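Local coordinates for leucine rich repeat and phosphatase domain containing protein (Entamoeba histolytica, PDB 3EMU) that has a dual-specificity phosphatase fold and may hydrolyse phosphate monoesters, although its signature loop departs from the usual catalytic motif, at residues A103-F108 with N122-L127. Residues are numbered along the deposited sequence; the frame is centred on the assembly and turned at random.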
ATOM      1  N   ALA A 103       0.785  -1.973  -5.238  1.00 56.72           N
ATOM      2  CA  ALA A 103       1.717  -1.006  -5.816  1.00 57.93           C
ATOM      3  C   ALA A 103       2.104   0.073  -4.780  1.00 58.02           C
ATOM      4  O   ALA A 103       3.288   0.397  -4.636  1.00 59.05           O
ATOM      5  CB  ALA A 103       1.153  -0.366  -7.089  1.00 55.89           C
ATOM      6  N   ILE A 104       1.118   0.598  -4.052  1.00 57.30           N
ATOM      7  CA  ILE A 104       1.384   1.552  -2.985  1.00 56.52           C
ATOM      8  C   ILE A 104       2.263   0.963  -1.885  1.00 57.09           C
ATOM      9  O   ILE A 104       3.156   1.653  -1.367  1.00 56.82           O
ATOM     10  CB  ILE A 104       0.060   2.161  -2.374  1.00 56.46           C
ATOM     11  CG1 ILE A 104      -0.601   3.110  -3.354  1.00 56.25           C
ATOM     12  CG2 ILE A 104       0.308   2.926  -1.036  1.00 53.99           C
ATOM     13  CD1 ILE A 104       0.252   4.320  -3.717  1.00 57.87           C
ATOM     14  N   VAL A 105       1.975  -0.273  -1.478  1.00 56.69           N
ATOM     15  CA  VAL A 105       2.745  -0.924  -0.422  1.00 56.51           C
ATOM     16  C   VAL A 105       4.210  -1.118  -0.860  1.00 56.83           C
ATOM     17  O   VAL A 105       5.145  -0.939  -0.067  1.00 56.29           O
ATOM     18  CB  VAL A 105       2.085  -2.273   0.055  1.00 56.62           C
ATOM     19  CG1 VAL A 105       3.023  -3.104   0.910  1.00 55.17           C
ATOM     20  CG2 VAL A 105       0.769  -2.005   0.851  1.00 57.23           C
ATOM     21  N   ILE A 106       4.399  -1.480  -2.125  1.00 56.82           N
ATOM     22  CA  ILE A 106       5.713  -1.549  -2.692  1.00 56.63           C
ATOM     23  C   ILE A 106       6.478  -0.185  -2.617  1.00 57.72           C
ATOM     24  O   ILE A 106       7.605  -0.170  -2.134  1.00 57.33           O
ATOM     25  CB  ILE A 106       5.685  -2.100  -4.109  1.00 56.17           C
ATOM     26  CG1 ILE A 106       5.249  -3.582  -4.080  1.00 55.25           C
ATOM     27  CG2 ILE A 106       7.075  -1.929  -4.785  1.00 54.07           C
ATOM     28  CD1 ILE A 106       5.062  -4.229  -5.470  1.00 50.97           C
ATOM     29  N   ALA A 107       5.879   0.908  -3.117  1.00 56.77           N
ATOM     30  CA  ALA A 107       6.462   2.234  -3.030  1.00 56.77           C
ATOM     31  C   ALA A 107       6.902   2.553  -1.590  1.00 57.71           C
ATOM     32  O   ALA A 107       8.041   3.034  -1.345  1.00 57.91           O
ATOM     33  CB  ALA A 107       5.493   3.273  -3.531  1.00 55.70           C
ATOM     34  N   PHE A 108       6.008   2.276  -0.634  1.00 57.67           N
ATOM     35  CA  PHE A 108       6.309   2.480   0.757  1.00 57.23           C
ATOM     36  C   PHE A 108       7.566   1.744   1.263  1.00 58.37           C
ATOM     37  O   PHE A 108       8.404   2.336   1.946  1.00 59.72           O
ATOM     38  CB  PHE A 108       5.119   2.134   1.648  1.00 57.05           C
ATOM     39  CG  PHE A 108       5.451   2.200   3.105  1.00 57.38           C
ATOM     40  CD1 PHE A 108       5.602   3.460   3.752  1.00 56.27           C
ATOM     41  CD2 PHE A 108       5.684   1.035   3.833  1.00 53.83           C
ATOM     42  CE1 PHE A 108       5.967   3.554   5.096  1.00 50.85           C
ATOM     43  CE2 PHE A 108       6.046   1.121   5.177  1.00 53.50           C
ATOM     44  CZ  PHE A 108       6.195   2.389   5.806  1.00 52.46           C
ATOM     45  N   ASN A 122       9.219  -8.530  -4.727  1.00 61.03           N
ATOM     46  CA  ASN A 122       9.330  -9.925  -4.327  1.00 62.18           C
ATOM     47  C   ASN A 122       8.923 -10.204  -2.890  1.00 62.98           C
ATOM     48  O   ASN A 122       8.287 -11.237  -2.595  1.00 63.19           O
ATOM     49  CB  ASN A 122      10.755 -10.415  -4.501  1.00 62.29           C
ATOM     50  CG  ASN A 122      11.138 -10.557  -5.934  1.00 63.60           C
ATOM     51  OD1 ASN A 122      12.317 -10.617  -6.246  1.00 67.28           O
ATOM     52  ND2 ASN A 122      10.159 -10.619  -6.825  1.00 64.56           N
ATOM     53  N   LYS A 123       9.349  -9.315  -1.997  1.00 62.25           N
ATOM     54  CA  LYS A 123       8.923  -9.357  -0.636  1.00 62.39           C
ATOM     55  C   LYS A 123       7.382  -9.314  -0.485  1.00 62.19           C
ATOM     56  O   LYS A 123       6.815 -10.100   0.276  1.00 62.27           O
ATOM     57  CB  LYS A 123       9.571  -8.202   0.156  1.00 62.73           C
ATOM     58  CG  LYS A 123       8.989  -8.049   1.579  1.00 63.04           C
ATOM     59  CD  LYS A 123       9.901  -7.246   2.535  1.00 68.77           C
ATOM     60  CE  LYS A 123       9.390  -7.343   4.007  1.00 71.86           C
ATOM     61  NZ  LYS A 123      10.466  -6.997   5.047  1.00 77.98           N
ATOM     62  N   VAL A 124       6.713  -8.381  -1.155  1.00 61.88           N
ATOM     63  CA  VAL A 124       5.259  -8.332  -1.088  1.00 62.47           C
ATOM     64  C   VAL A 124       4.650  -9.602  -1.719  1.00 63.52           C
ATOM     65  O   VAL A 124       3.806 -10.279  -1.107  1.00 63.05           O
ATOM     66  CB  VAL A 124       4.671  -7.068  -1.761  1.00 62.64           C
ATOM     67  CG1 VAL A 124       3.120  -7.166  -1.849  1.00 61.38           C
ATOM     68  CG2 VAL A 124       5.091  -5.801  -0.990  1.00 61.81           C
ATOM     69  N   GLN A 125       5.119  -9.936  -2.919  1.00 63.86           N
ATOM     70  CA  GLN A 125       4.662 -11.136  -3.579  1.00 64.64           C
ATOM     71  C   GLN A 125       4.722 -12.361  -2.677  1.00 64.62           C
ATOM     72  O   GLN A 125       3.765 -13.147  -2.629  1.00 65.35           O
ATOM     73  CB  GLN A 125       5.431 -11.397  -4.860  1.00 64.37           C
ATOM     74  CG  GLN A 125       4.915 -12.645  -5.587  1.00 69.01           C
ATOM     75  CD  GLN A 125       5.713 -12.948  -6.836  1.00 74.69           C
ATOM     76  OE1 GLN A 125       6.935 -13.162  -6.769  1.00 79.31           O
ATOM     77  NE2 GLN A 125       5.045 -12.925  -7.994  1.00 74.92           N
ATOM     78  N   GLY A 126       5.815 -12.535  -1.952  1.00 64.22           N
ATOM     79  CA  GLY A 126       5.968 -13.746  -1.164  1.00 64.10           C
ATOM     80  C   GLY A 126       5.062 -13.721   0.045  1.00 64.75           C
ATOM     81  O   GLY A 126       4.784 -14.736   0.655  1.00 65.05           O
ATOM     82  N   LEU A 127       4.603 -12.551   0.435  1.00 65.09           N
ATOM     83  CA  LEU A 127       3.616 -12.488   1.493  1.00 65.68           C
ATOM     84  C   LEU A 127       2.161 -12.559   0.971  1.00 65.42           C
ATOM     85  O   LEU A 127       1.260 -12.829   1.733  1.00 65.45           O
ATOM     86  CB  LEU A 127       3.804 -11.203   2.295  1.00 66.14           C
ATOM     87  CG  LEU A 127       4.995 -11.203   3.257  1.00 67.26           C
ATOM     88  CD1 LEU A 127       5.289  -9.800   3.709  1.00 68.38           C
ATOM     89  CD2 LEU A 127       4.701 -12.078   4.438  1.00 68.18           C
TER
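Val124 reaches helix 100-112 with a single methyl, which settles between two consecutive residues, Val105 and Ile106. Its CG2 lies 3.8 Å from CG1 of Ile106, a methylene, and 3.9 Å from CG1 of Val105, a methyl. The two contacts leave Val124 CG2 nearly at a right angle, so the methyl fits a notch rather than meeting either residue head-on. The CA atoms of Ile106 and Val124 stand 7.0 Å apart, close enough for these short branches to bridge the helices. Ile106 has CG1 opposite its carbonyl carbon (chi1 -67°), which carries that methylene out to Val124 although the side chain sets off past Val124 rather than at it. Val124 is directed toward helix 100-112, and its other methyl, CG1, stays farther back.

Further side chains pack on the same three residues. Ile131, in the loop leading to helix 135-151, touches both Ile106 and Val124, and Leu141 of that helix also meets Ile106. Ile13 of the edge strand 11-14 packs on Val105. Helix 117-127 is thus joined to the central helix 100-112, which follows the loop that, as in related phosphatases, corresponds to the phosphate-binding loop. With no hydrogen bond or charge pair across the 112 Å² buried here, the contact between these segments rests on van der Waals fit and exclusion of water.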